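Local coordinates for B-agarase (PDB 4BQ2), which probably hydrolyses agarose chains from their ends as a family 50 exo-beta-agarase, pairing a carbohydrate-binding-like module with a catalytic glycoside hydrolase domain, at residues Tyr626-Glu631 / Gln636-Leu641; Gln685-Asn690 / Val694-Phe699; Phe6-Asp11 / Ala24-Tyr29; Lys38-Ala43 / Thr52-Val57. All coordinates share one frame; numbering follows the deposited sequence.

Contact 1: Tyr626-Glu631 / Gln636-Leu641; sequences YNSYKE and QKWAFL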
# COMPACT_ATOMS: atom_id res chain seq x y z
N TYR A 626 8.59 4.67 7.43
CA TYR A 626 7.27 5.16 7.01
C TYR A 626 6.98 4.59 5.61
O TYR A 626 7.88 4.55 4.76
CB TYR A 626 7.26 6.69 6.88
CG TYR A 626 7.78 7.46 8.10
CD1 TYR A 626 6.92 7.81 9.16
CD2 TYR A 626 9.13 7.82 8.20
CE1 TYR A 626 7.39 8.52 10.28
CE2 TYR A 626 9.62 8.53 9.32
CZ TYR A 626 8.74 8.87 10.35
OH TYR A 626 9.21 9.56 11.45
N ASN A 627 5.73 4.21 5.38
CA ASN A 627 5.25 3.87 4.02
C ASN A 627 4.46 5.11 3.56
O ASN A 627 3.55 5.52 4.26
CB ASN A 627 4.29 2.67 4.10
CG ASN A 627 4.99 1.39 4.50
OD1 ASN A 627 6.22 1.35 4.51
ND2 ASN A 627 4.23 0.37 4.87
N SER A 628 4.80 5.69 2.41
CA SER A 628 4.17 6.94 2.00
C SER A 628 3.84 6.89 0.51
O SER A 628 4.71 7.12 -0.36
CB SER A 628 5.03 8.17 2.36
OG SER A 628 4.33 9.40 2.08
N TYR A 629 2.59 6.55 0.22
CA TYR A 629 2.14 6.48 -1.15
C TYR A 629 1.58 7.83 -1.56
O TYR A 629 0.38 8.07 -1.46
CB TYR A 629 1.09 5.39 -1.27
CG TYR A 629 1.62 3.96 -1.07
CD1 TYR A 629 2.22 3.28 -2.12
CD2 TYR A 629 1.43 3.29 0.12
CE1 TYR A 629 2.67 1.97 -1.96
CE2 TYR A 629 1.89 1.99 0.30
CZ TYR A 629 2.50 1.33 -0.76
OH TYR A 629 2.93 0.01 -0.62
N LYS A 630 2.46 8.67 -2.07
CA LYS A 630 2.14 10.03 -2.48
C LYS A 630 3.05 10.27 -3.68
O LYS A 630 3.84 9.39 -4.06
CB LYS A 630 2.52 11.04 -1.35
CG LYS A 630 1.90 10.76 0.02
CD LYS A 630 0.37 10.96 0.03
CE LYS A 630 -0.16 10.49 1.38
NZ LYS A 630 -1.57 10.02 1.35
N GLU A 631 2.95 11.44 -4.29
CA GLU A 631 3.86 11.84 -5.38
C GLU A 631 5.27 12.26 -4.94
O GLU A 631 6.21 12.32 -5.74
CB GLU A 631 3.17 12.90 -6.26
CG GLU A 631 1.99 12.22 -7.00
CD GLU A 631 1.17 13.15 -7.91
OE1 GLU A 631 1.71 14.16 -8.41
OE2 GLU A 631 -0.02 12.81 -8.18
N GLN A 636 5.59 20.50 4.19
CA GLN A 636 4.75 20.69 5.37
C GLN A 636 4.44 19.38 6.06
O GLN A 636 4.41 19.31 7.30
CB GLN A 636 3.44 21.41 5.02
CG GLN A 636 3.63 22.86 4.58
CD GLN A 636 4.26 23.73 5.66
OE1 GLN A 636 5.21 24.47 5.41
NE2 GLN A 636 3.74 23.62 6.89
N LYS A 637 4.23 18.34 5.27
CA LYS A 637 3.87 17.05 5.81
C LYS A 637 5.04 16.40 6.57
O LYS A 637 4.82 15.60 7.47
CB LYS A 637 3.37 16.14 4.68
CG LYS A 637 2.07 16.62 4.04
CD LYS A 637 0.95 16.63 5.07
CE LYS A 637 0.21 15.31 5.12
NZ LYS A 637 -1.17 15.49 4.60
N TRP A 638 6.27 16.76 6.21
CA TRP A 638 7.46 16.10 6.79
C TRP A 638 8.29 16.99 7.72
O TRP A 638 9.35 16.57 8.17
CB TRP A 638 8.31 15.41 5.69
CG TRP A 638 7.51 14.27 5.05
CD1 TRP A 638 6.83 14.31 3.86
CD2 TRP A 638 7.28 12.97 5.61
NE1 TRP A 638 6.19 13.08 3.64
CE2 TRP A 638 6.46 12.25 4.70
CE3 TRP A 638 7.73 12.33 6.77
CZ2 TRP A 638 6.07 10.92 4.94
CZ3 TRP A 638 7.31 11.00 7.02
CH2 TRP A 638 6.49 10.31 6.10
N ALA A 639 7.78 18.18 8.05
CA ALA A 639 8.54 19.16 8.84
C ALA A 639 8.88 18.65 10.24
O ALA A 639 9.92 19.03 10.81
CB ALA A 639 7.75 20.47 8.91
N PHE A 640 8.02 17.80 10.79
CA PHE A 640 8.22 17.19 12.10
C PHE A 640 9.53 16.40 12.24
O PHE A 640 10.05 16.26 13.34
CB PHE A 640 7.02 16.29 12.47
CG PHE A 640 6.99 14.96 11.71
CD1 PHE A 640 7.64 13.82 12.22
CD2 PHE A 640 6.32 14.85 10.48
CE1 PHE A 640 7.59 12.62 11.54
CE2 PHE A 640 6.30 13.64 9.78
CZ PHE A 640 6.94 12.53 10.31
N LEU A 641 10.06 15.91 11.13
CA LEU A 641 11.28 15.08 11.13
C LEU A 641 12.46 15.81 11.76
O LEU A 641 13.31 15.17 12.35
CB LEU A 641 11.70 14.68 9.71
CG LEU A 641 10.69 13.74 9.00
CD1 LEU A 641 11.14 13.59 7.56
CD2 LEU A 641 10.63 12.39 9.70
O HOH W 1 4.65 12.01 1.66
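W638 drives the edge of its six-membered ring onto the face of Y626 in a T-shaped (edge-to-face) stack, centroids 5.0 Å apart and planes at 77°. W638 CZ3 stands over the centre of the phenol ring, and W638 CH2 comes within 3.7 Å of Y626 CG. At the other end of the tyrosine, Y626 OH lies at the edge of the F640 ring, near its plane and 3.5 Å from F640 CE1. L641 CD2 reaches the same hydroxyl, 3.6 Å from Y626 OH. The three rings form an aromatic cluster between strand 624-627, consistent with a barrel strand of the (β/α)8 fold of this hydrolase family, and the short helix 635-638 with the turn that follows it. The indole N-H is buried with the ring; W638 NE1 donates to a water at 2.7 Å, which also hydrogen-bonds S628 OG at 2.7 Å. With OG anti to the backbone N (chi1 -174°), S628 sets its hydroxyl beside W638 CZ2. Further out, V614 of helix 611-620 packs on both Y626 and F640, while backbone bonds to I649 and G651 hold Y626 in the sheet. L641 N bonds W638 O across a type I turn.

Contact 2: Gln685-Asn690 / Val694-Phe699; sequences QSVIDN and VGAHWF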
# COMPACT_ATOMS: atom_id res chain seq x y z
N GLN A 685 13.62 12.01 -6.11
CA GLN A 685 14.28 13.32 -5.91
C GLN A 685 13.89 13.91 -4.59
O GLN A 685 14.73 14.51 -3.89
CB GLN A 685 13.95 14.34 -7.02
CG GLN A 685 14.86 15.59 -6.99
CD GLN A 685 16.32 15.22 -7.22
OE1 GLN A 685 16.62 14.44 -8.11
NE2 GLN A 685 17.21 15.71 -6.38
N SER A 686 12.61 13.78 -4.25
CA SER A 686 12.08 14.28 -2.99
C SER A 686 12.75 13.58 -1.78
O SER A 686 13.04 14.22 -0.75
CB SER A 686 10.56 14.04 -2.98
OG SER A 686 9.96 14.77 -1.95
N VAL A 687 12.93 12.26 -1.88
CA VAL A 687 13.64 11.53 -0.83
C VAL A 687 15.10 11.97 -0.73
O VAL A 687 15.60 12.25 0.37
CB VAL A 687 13.55 10.00 -1.02
CG1 VAL A 687 14.19 9.29 0.17
CG2 VAL A 687 12.08 9.58 -1.15
N ILE A 688 15.77 11.98 -1.87
CA ILE A 688 17.16 12.38 -1.96
C ILE A 688 17.37 13.77 -1.34
O ILE A 688 18.31 13.97 -0.56
CB ILE A 688 17.64 12.32 -3.42
CG1 ILE A 688 17.74 10.85 -3.87
CG2 ILE A 688 18.99 12.99 -3.60
CD1 ILE A 688 17.83 10.70 -5.37
N ASP A 689 16.46 14.70 -1.62
CA ASP A 689 16.54 16.06 -1.07
C ASP A 689 16.22 16.22 0.43
O ASP A 689 16.39 17.32 0.96
CB ASP A 689 15.59 17.01 -1.84
CG ASP A 689 16.02 17.23 -3.30
OD1 ASP A 689 17.11 16.81 -3.67
OD2 ASP A 689 15.22 17.82 -4.06
N ASN A 690 15.65 15.20 1.07
CA ASN A 690 15.27 15.32 2.46
C ASN A 690 16.44 14.78 3.32
O ASN A 690 16.80 13.62 3.20
CB ASN A 690 13.95 14.57 2.72
CG ASN A 690 13.44 14.79 4.13
OD1 ASN A 690 14.20 14.58 5.08
ND2 ASN A 690 12.18 15.23 4.28
N VAL A 694 17.47 8.03 4.80
CA VAL A 694 18.59 7.21 4.35
C VAL A 694 18.28 6.19 3.25
O VAL A 694 19.17 5.41 2.86
CB VAL A 694 19.31 6.51 5.51
CG1 VAL A 694 19.67 7.56 6.58
CG2 VAL A 694 18.46 5.37 6.09
N GLY A 695 17.06 6.21 2.74
CA GLY A 695 16.68 5.33 1.63
C GLY A 695 15.18 5.30 1.38
O GLY A 695 14.39 5.87 2.12
N ALA A 696 14.79 4.56 0.35
CA ALA A 696 13.37 4.40 -0.02
C ALA A 696 13.22 3.12 -0.84
O ALA A 696 13.96 2.92 -1.81
CB ALA A 696 12.92 5.58 -0.87
N HIS A 697 12.27 2.29 -0.46
CA HIS A 697 11.97 1.05 -1.17
C HIS A 697 10.60 1.17 -1.87
O HIS A 697 9.64 1.72 -1.32
CB HIS A 697 11.96 -0.16 -0.22
CG HIS A 697 13.31 -0.55 0.30
ND1 HIS A 697 13.56 -0.84 1.63
CD2 HIS A 697 14.50 -0.69 -0.35
CE1 HIS A 697 14.83 -1.16 1.77
NE2 HIS A 697 15.43 -1.07 0.59
N TRP A 698 10.57 0.68 -3.09
CA TRP A 698 9.37 0.62 -3.94
C TRP A 698 8.61 -0.66 -3.71
O TRP A 698 9.22 -1.77 -3.64
CB TRP A 698 9.87 0.69 -5.40
CG TRP A 698 8.89 0.27 -6.45
CD1 TRP A 698 8.49 -1.02 -6.76
CD2 TRP A 698 8.19 1.13 -7.32
NE1 TRP A 698 7.57 -1.00 -7.80
CE2 TRP A 698 7.37 0.32 -8.16
CE3 TRP A 698 8.18 2.52 -7.49
CZ2 TRP A 698 6.56 0.86 -9.16
CZ3 TRP A 698 7.36 3.06 -8.46
CH2 TRP A 698 6.59 2.23 -9.31
N PHE A 699 7.29 -0.54 -3.58
CA PHE A 699 6.42 -1.69 -3.43
C PHE A 699 5.69 -1.88 -4.77
O PHE A 699 4.84 -1.05 -5.10
CB PHE A 699 5.40 -1.41 -2.31
CG PHE A 699 4.56 -2.62 -1.92
CD1 PHE A 699 3.47 -3.01 -2.70
CD2 PHE A 699 4.86 -3.35 -0.76
CE1 PHE A 699 2.69 -4.11 -2.32
CE2 PHE A 699 4.10 -4.47 -0.39
CZ PHE A 699 3.01 -4.86 -1.18
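V687 and A696 point their side chains at each other where helix 673-688 packs against strand 693-699, a helix and the strand that follows it in a fold consistent with the (β/α)8 barrel of family 50 hydrolases. The valine meets the alanine with both branches: V687 CG1 and V687 CG2 each lie 4.1 Å from A696 CB, so the single methyl of the strand sits before the fork of the helix residue. This symmetry follows from the valine torsion, which puts CG1 anti to the backbone N (chi1 -175°) and leaves CG2 anti to the carbonyl carbon. V687 CG1 has a second neighbour on the strand, G695 O, at 3.9 Å. The small residues at 695 and 696 let the helix come close, with the CA atoms of V687 and A696 7.2 Å apart. The side chains meet by van der Waals contact in a small buried patch.

The strand runs between strands 280-287 and 648-652, parallel to both. V687 also touches F282 on the first, whereas A696 touches I650 on the second and M684 one turn back on the helix. Just past A696, H697 bonds S414 through NE2 and meets the F432 ring edge-to-face. V687 O accepts N690 N at 3.0 Å. On the outer side of the helix, Q685 NE2 donates to D689 OD1 over 2.9 Å, meeting the carboxylate on its syn side but 32° out of the plane.

Contact 3: Phe6-Asp11 / Ala24-Tyr29; sequences FDFEND and ASIETY. With CA (calcium ion), chain K.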
# COMPACT_ATOMS: atom_id res chain seq x y z
N PHE A 6 -23.14 21.03 -14.75
CA PHE A 6 -22.32 22.21 -15.05
C PHE A 6 -21.70 22.07 -16.44
O PHE A 6 -20.81 21.23 -16.63
CB PHE A 6 -21.17 22.41 -14.03
CG PHE A 6 -21.64 22.58 -12.61
CD1 PHE A 6 -22.00 23.86 -12.13
CD2 PHE A 6 -21.79 21.48 -11.77
CE1 PHE A 6 -22.46 24.01 -10.82
CE2 PHE A 6 -22.26 21.63 -10.47
CZ PHE A 6 -22.59 22.90 -9.99
N ASP A 7 -22.14 22.89 -17.38
CA ASP A 7 -21.47 22.95 -18.70
C ASP A 7 -20.67 24.22 -18.90
O ASP A 7 -20.02 24.39 -19.94
CB ASP A 7 -22.44 22.72 -19.87
CG ASP A 7 -23.50 23.82 -20.01
OD1 ASP A 7 -23.38 24.93 -19.47
OD2 ASP A 7 -24.50 23.52 -20.68
N PHE A 8 -20.72 25.11 -17.90
CA PHE A 8 -19.95 26.39 -17.88
C PHE A 8 -20.23 27.37 -19.02
O PHE A 8 -19.45 28.32 -19.23
CB PHE A 8 -18.44 26.12 -17.67
CG PHE A 8 -18.17 25.23 -16.50
CD1 PHE A 8 -18.26 25.74 -15.20
CD2 PHE A 8 -17.94 23.86 -16.67
CE1 PHE A 8 -18.07 24.91 -14.09
CE2 PHE A 8 -17.74 23.03 -15.56
CZ PHE A 8 -17.81 23.56 -14.28
N GLU A 9 -21.34 27.16 -19.74
CA GLU A 9 -21.64 27.96 -20.94
C GLU A 9 -22.14 29.39 -20.65
O GLU A 9 -22.01 30.27 -21.48
CB GLU A 9 -22.62 27.22 -21.86
CG GLU A 9 -22.02 25.95 -22.44
CD GLU A 9 -20.73 26.23 -23.18
OE1 GLU A 9 -20.75 27.14 -24.04
OE2 GLU A 9 -19.69 25.61 -22.87
N ASN A 10 -22.75 29.60 -19.49
CA ASN A 10 -23.12 30.96 -19.09
C ASN A 10 -21.89 31.82 -18.67
O ASN A 10 -22.05 32.93 -18.18
CB ASN A 10 -24.19 30.92 -17.99
CG ASN A 10 -23.65 30.37 -16.67
OD1 ASN A 10 -22.48 29.97 -16.57
ND2 ASN A 10 -24.50 30.36 -15.64
N ASP A 11 -20.67 31.28 -18.85
CA ASP A 11 -19.41 32.03 -18.62
C ASP A 11 -19.18 32.43 -17.14
O ASP A 11 -18.35 33.31 -16.82
CB ASP A 11 -19.35 33.28 -19.53
CG ASP A 11 -17.98 33.50 -20.19
OD1 ASP A 11 -16.96 32.98 -19.69
OD2 ASP A 11 -17.92 34.19 -21.24
N ALA A 24 -9.51 29.61 -10.19
CA ALA A 24 -10.47 29.10 -11.15
C ALA A 24 -10.83 30.17 -12.16
O ALA A 24 -10.90 31.36 -11.79
CB ALA A 24 -11.72 28.67 -10.42
N SER A 25 -11.05 29.77 -13.42
CA SER A 25 -11.54 30.69 -14.46
C SER A 25 -12.26 29.89 -15.55
O SER A 25 -12.08 28.66 -15.67
CB SER A 25 -10.42 31.52 -15.07
OG SER A 25 -9.37 30.70 -15.58
N ILE A 26 -13.08 30.58 -16.33
CA ILE A 26 -13.75 29.94 -17.46
C ILE A 26 -12.96 30.29 -18.71
O ILE A 26 -12.72 31.46 -18.99
CB ILE A 26 -15.21 30.38 -17.63
CG1 ILE A 26 -16.04 30.14 -16.37
CG2 ILE A 26 -15.87 29.65 -18.83
CD1 ILE A 26 -16.18 28.68 -15.96
N GLU A 27 -12.54 29.26 -19.44
CA GLU A 27 -11.78 29.43 -20.68
C GLU A 27 -12.36 28.53 -21.76
O GLU A 27 -13.04 27.55 -21.47
CB GLU A 27 -10.30 29.06 -20.52
CG GLU A 27 -9.60 29.51 -19.23
CD GLU A 27 -9.25 30.99 -19.21
OE1 GLU A 27 -9.46 31.67 -20.25
OE2 GLU A 27 -8.78 31.47 -18.14
N THR A 28 -12.06 28.88 -23.01
CA THR A 28 -12.36 28.02 -24.16
C THR A 28 -11.22 27.01 -24.36
O THR A 28 -10.03 27.38 -24.32
CB THR A 28 -12.63 28.86 -25.43
OG1 THR A 28 -13.77 29.68 -25.20
CG2 THR A 28 -12.93 27.96 -26.64
N TYR A 29 -11.59 25.74 -24.54
CA TYR A 29 -10.64 24.63 -24.69
C TYR A 29 -11.29 23.70 -25.74
O TYR A 29 -12.50 23.84 -25.99
CB TYR A 29 -10.47 23.87 -23.35
CG TYR A 29 -11.68 22.99 -23.12
CD1 TYR A 29 -12.90 23.54 -22.71
CD2 TYR A 29 -11.64 21.64 -23.40
CE1 TYR A 29 -14.02 22.75 -22.54
CE2 TYR A 29 -12.77 20.85 -23.26
CZ TYR A 29 -13.96 21.41 -22.84
OH TYR A 29 -15.08 20.62 -22.73
CA CA K . -18.75 23.74 -21.76
O HOH W 2 -14.54 32.40 -21.08
O HOH W 3 -20.20 22.57 -22.69
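One water ties the loop to the strand, donating both to D11 OD1 and to I26 O, each at 2.9 Å. Beside this bridge the same carboxylate oxygen rests on the isoleucine: D11 OD1 lies against the CG2 branch, 3.6 Å from I26 CG2, and D11 is exposed. The other branch of I26 turns to F8: I26 CD1 meets F8 CD1 at 3.7 Å and also touches F8 CB, the two side chains crossing at about a right angle. I26 is thus flanked by the two residues that bound the type I turn F8-D11, and both of these have positive phi.

The turn is braced from the side of the metal. Calcium takes D7 O at 2.3 Å and E9 OE2 at 2.4 Å, along with a water; S37, K38 and D185 complete the site. E9 leaves the loop heading away from the strand, and a bend at chi2 (-56°) carries its carboxylate back to the ion. The D7 side chain serves the backbone instead, D7 OD1 accepting E9 N at 3.0 Å in an Asx turn. Within this carbohydrate-binding-like domain, the ion therefore holds the loop through one backbone carbonyl and one carboxylate from this segment, so calcium probably stiffens the loop that presents F8 and D11 to I26.

Contact 4: Lys38-Ala43 / Thr52-Val57; sequences KGLKLA and TGLAIV. With CA (calcium ion), chain K.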
# COMPACT_ATOMS: atom_id res chain seq x y z
N LYS A 38 -16.69 26.20 -23.57
CA LYS A 38 -16.24 26.84 -22.34
C LYS A 38 -16.07 25.79 -21.23
O LYS A 38 -16.98 25.02 -20.98
CB LYS A 38 -17.24 27.90 -21.89
CG LYS A 38 -17.54 28.98 -22.91
CD LYS A 38 -16.62 30.17 -22.82
CE LYS A 38 -17.38 31.45 -23.14
NZ LYS A 38 -18.55 31.22 -24.02
N GLY A 39 -14.91 25.79 -20.56
CA GLY A 39 -14.66 24.86 -19.46
C GLY A 39 -14.12 25.59 -18.22
O GLY A 39 -13.75 26.76 -18.27
N LEU A 40 -14.13 24.88 -17.09
CA LEU A 40 -13.54 25.41 -15.86
C LEU A 40 -12.07 25.06 -15.81
O LEU A 40 -11.70 23.86 -15.69
CB LEU A 40 -14.25 24.84 -14.66
CG LEU A 40 -13.72 25.35 -13.31
CD1 LEU A 40 -14.24 26.74 -13.01
CD2 LEU A 40 -14.19 24.36 -12.25
N LYS A 41 -11.25 26.09 -15.85
CA LYS A 41 -9.81 25.94 -15.76
C LYS A 41 -9.43 25.99 -14.27
O LYS A 41 -9.70 26.99 -13.60
CB LYS A 41 -9.08 27.03 -16.54
CG LYS A 41 -7.56 26.87 -16.44
CD LYS A 41 -6.83 28.01 -17.10
CE LYS A 41 -5.33 27.79 -16.91
NZ LYS A 41 -4.54 28.56 -17.92
N LEU A 42 -8.83 24.92 -13.77
CA LEU A 42 -8.56 24.83 -12.33
C LEU A 42 -7.05 24.76 -12.14
O LEU A 42 -6.42 23.75 -12.47
CB LEU A 42 -9.29 23.64 -11.71
CG LEU A 42 -9.10 23.42 -10.19
CD1 LEU A 42 -9.78 24.55 -9.39
CD2 LEU A 42 -9.60 22.06 -9.74
N ALA A 43 -6.45 25.85 -11.63
CA ALA A 43 -5.02 25.92 -11.51
C ALA A 43 -4.67 25.80 -10.01
O ALA A 43 -4.93 26.73 -9.23
CB ALA A 43 -4.48 27.20 -12.13
N THR A 52 -5.30 20.49 -2.46
CA THR A 52 -5.78 21.53 -3.38
C THR A 52 -6.96 20.96 -4.20
O THR A 52 -7.15 19.74 -4.26
CB THR A 52 -4.65 21.96 -4.33
OG1 THR A 52 -4.30 20.86 -5.20
CG2 THR A 52 -3.39 22.37 -3.54
N GLY A 53 -7.76 21.84 -4.80
CA GLY A 53 -8.85 21.39 -5.67
C GLY A 53 -10.12 22.22 -5.56
O GLY A 53 -10.08 23.43 -5.26
N LEU A 54 -11.25 21.56 -5.82
CA LEU A 54 -12.57 22.19 -5.71
C LEU A 54 -13.55 21.29 -4.96
O LEU A 54 -13.35 20.06 -4.81
CB LEU A 54 -13.14 22.56 -7.10
CG LEU A 54 -13.39 21.41 -8.10
CD1 LEU A 54 -14.70 20.67 -7.80
CD2 LEU A 54 -13.44 21.93 -9.53
N ALA A 55 -14.60 21.91 -4.44
CA ALA A 55 -15.67 21.19 -3.80
C ALA A 55 -16.96 21.84 -4.23
O ALA A 55 -17.16 23.05 -4.07
CB ALA A 55 -15.54 21.23 -2.27
N ILE A 56 -17.83 21.03 -4.81
CA ILE A 56 -19.16 21.51 -5.13
C ILE A 56 -20.03 21.19 -3.93
O ILE A 56 -20.14 20.03 -3.51
CB ILE A 56 -19.73 20.84 -6.39
CG1 ILE A 56 -18.71 20.86 -7.52
CG2 ILE A 56 -21.00 21.58 -6.84
CD1 ILE A 56 -19.03 19.88 -8.62
N VAL A 57 -20.67 22.23 -3.40
CA VAL A 57 -21.45 22.09 -2.18
C VAL A 57 -22.76 22.86 -2.35
O VAL A 57 -22.80 24.06 -2.10
CB VAL A 57 -20.71 22.66 -0.94
CG1 VAL A 57 -21.53 22.37 0.32
CG2 VAL A 57 -19.32 22.06 -0.80
CA CA K . -18.75 23.74 -21.76
O HOH W 3 -20.20 22.57 -22.69
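G53 opens the contact by offering its bare backbone to L42, with L42 CD2 4.2 Å from G53 CA. The glycine suits its own backbone angles, at which a CB would be jammed against the carbonyl O of T52; such a CB would point away from the leucine. At the next position L54 turns inward and meets both leucines of the facing strand through CD2. L54 CD2 lies 3.7 Å from L40 CD2, the two side chains reaching toward each other tip to tip, and 3.8 Å from L42 CD2, where L42 passes at a slant. L40 and L42, two residues apart and so on the same side of their strand, both hold CG anti to the backbone N, which directs both toward the facing strand, where CD2 does the touching. L54 instead has CG between the backbone N and carbonyl carbon (chi1 61°), setting its tip between the two. Further along, I56 leaves the leucines and packs on I17 and W62.

The axes of 38-43 and 52-56 approach to 8.1 Å at 139°, consistent with facing layers of a beta-sandwich. Strand 36-44, whose K38 O binds the calcium, pairs with strands 22-30 and 180-191; strand 51-56 pairs with 17-20 and 166-174. F19 of strand 17-20 touches both L42 and L54, and I184 of strand 180-191 also packs on L54.

Overall arrangement
From the N terminus, contact 3 comes first, closing the loop between the calcium-binding turn and strand 22-30. Contact 4 follows, joining the next strand, 36-44, to strand 51-56. The two lie side by side in the carbohydrate-binding-like domain: strands 22-30 and 36-44 are hydrogen-bonded neighbours, and both contacts supply ligands to the same calcium. Contacts 1 and 2 come much later, in the catalytic domain, each closing a short strand-helix or helix-strand connection, and both reach one sheet; Y629 touches F699, and L641 and W638 touch N690. All four run in series, none nested or crossed. Contacts 1 and 3 have centres about 36 Å apart.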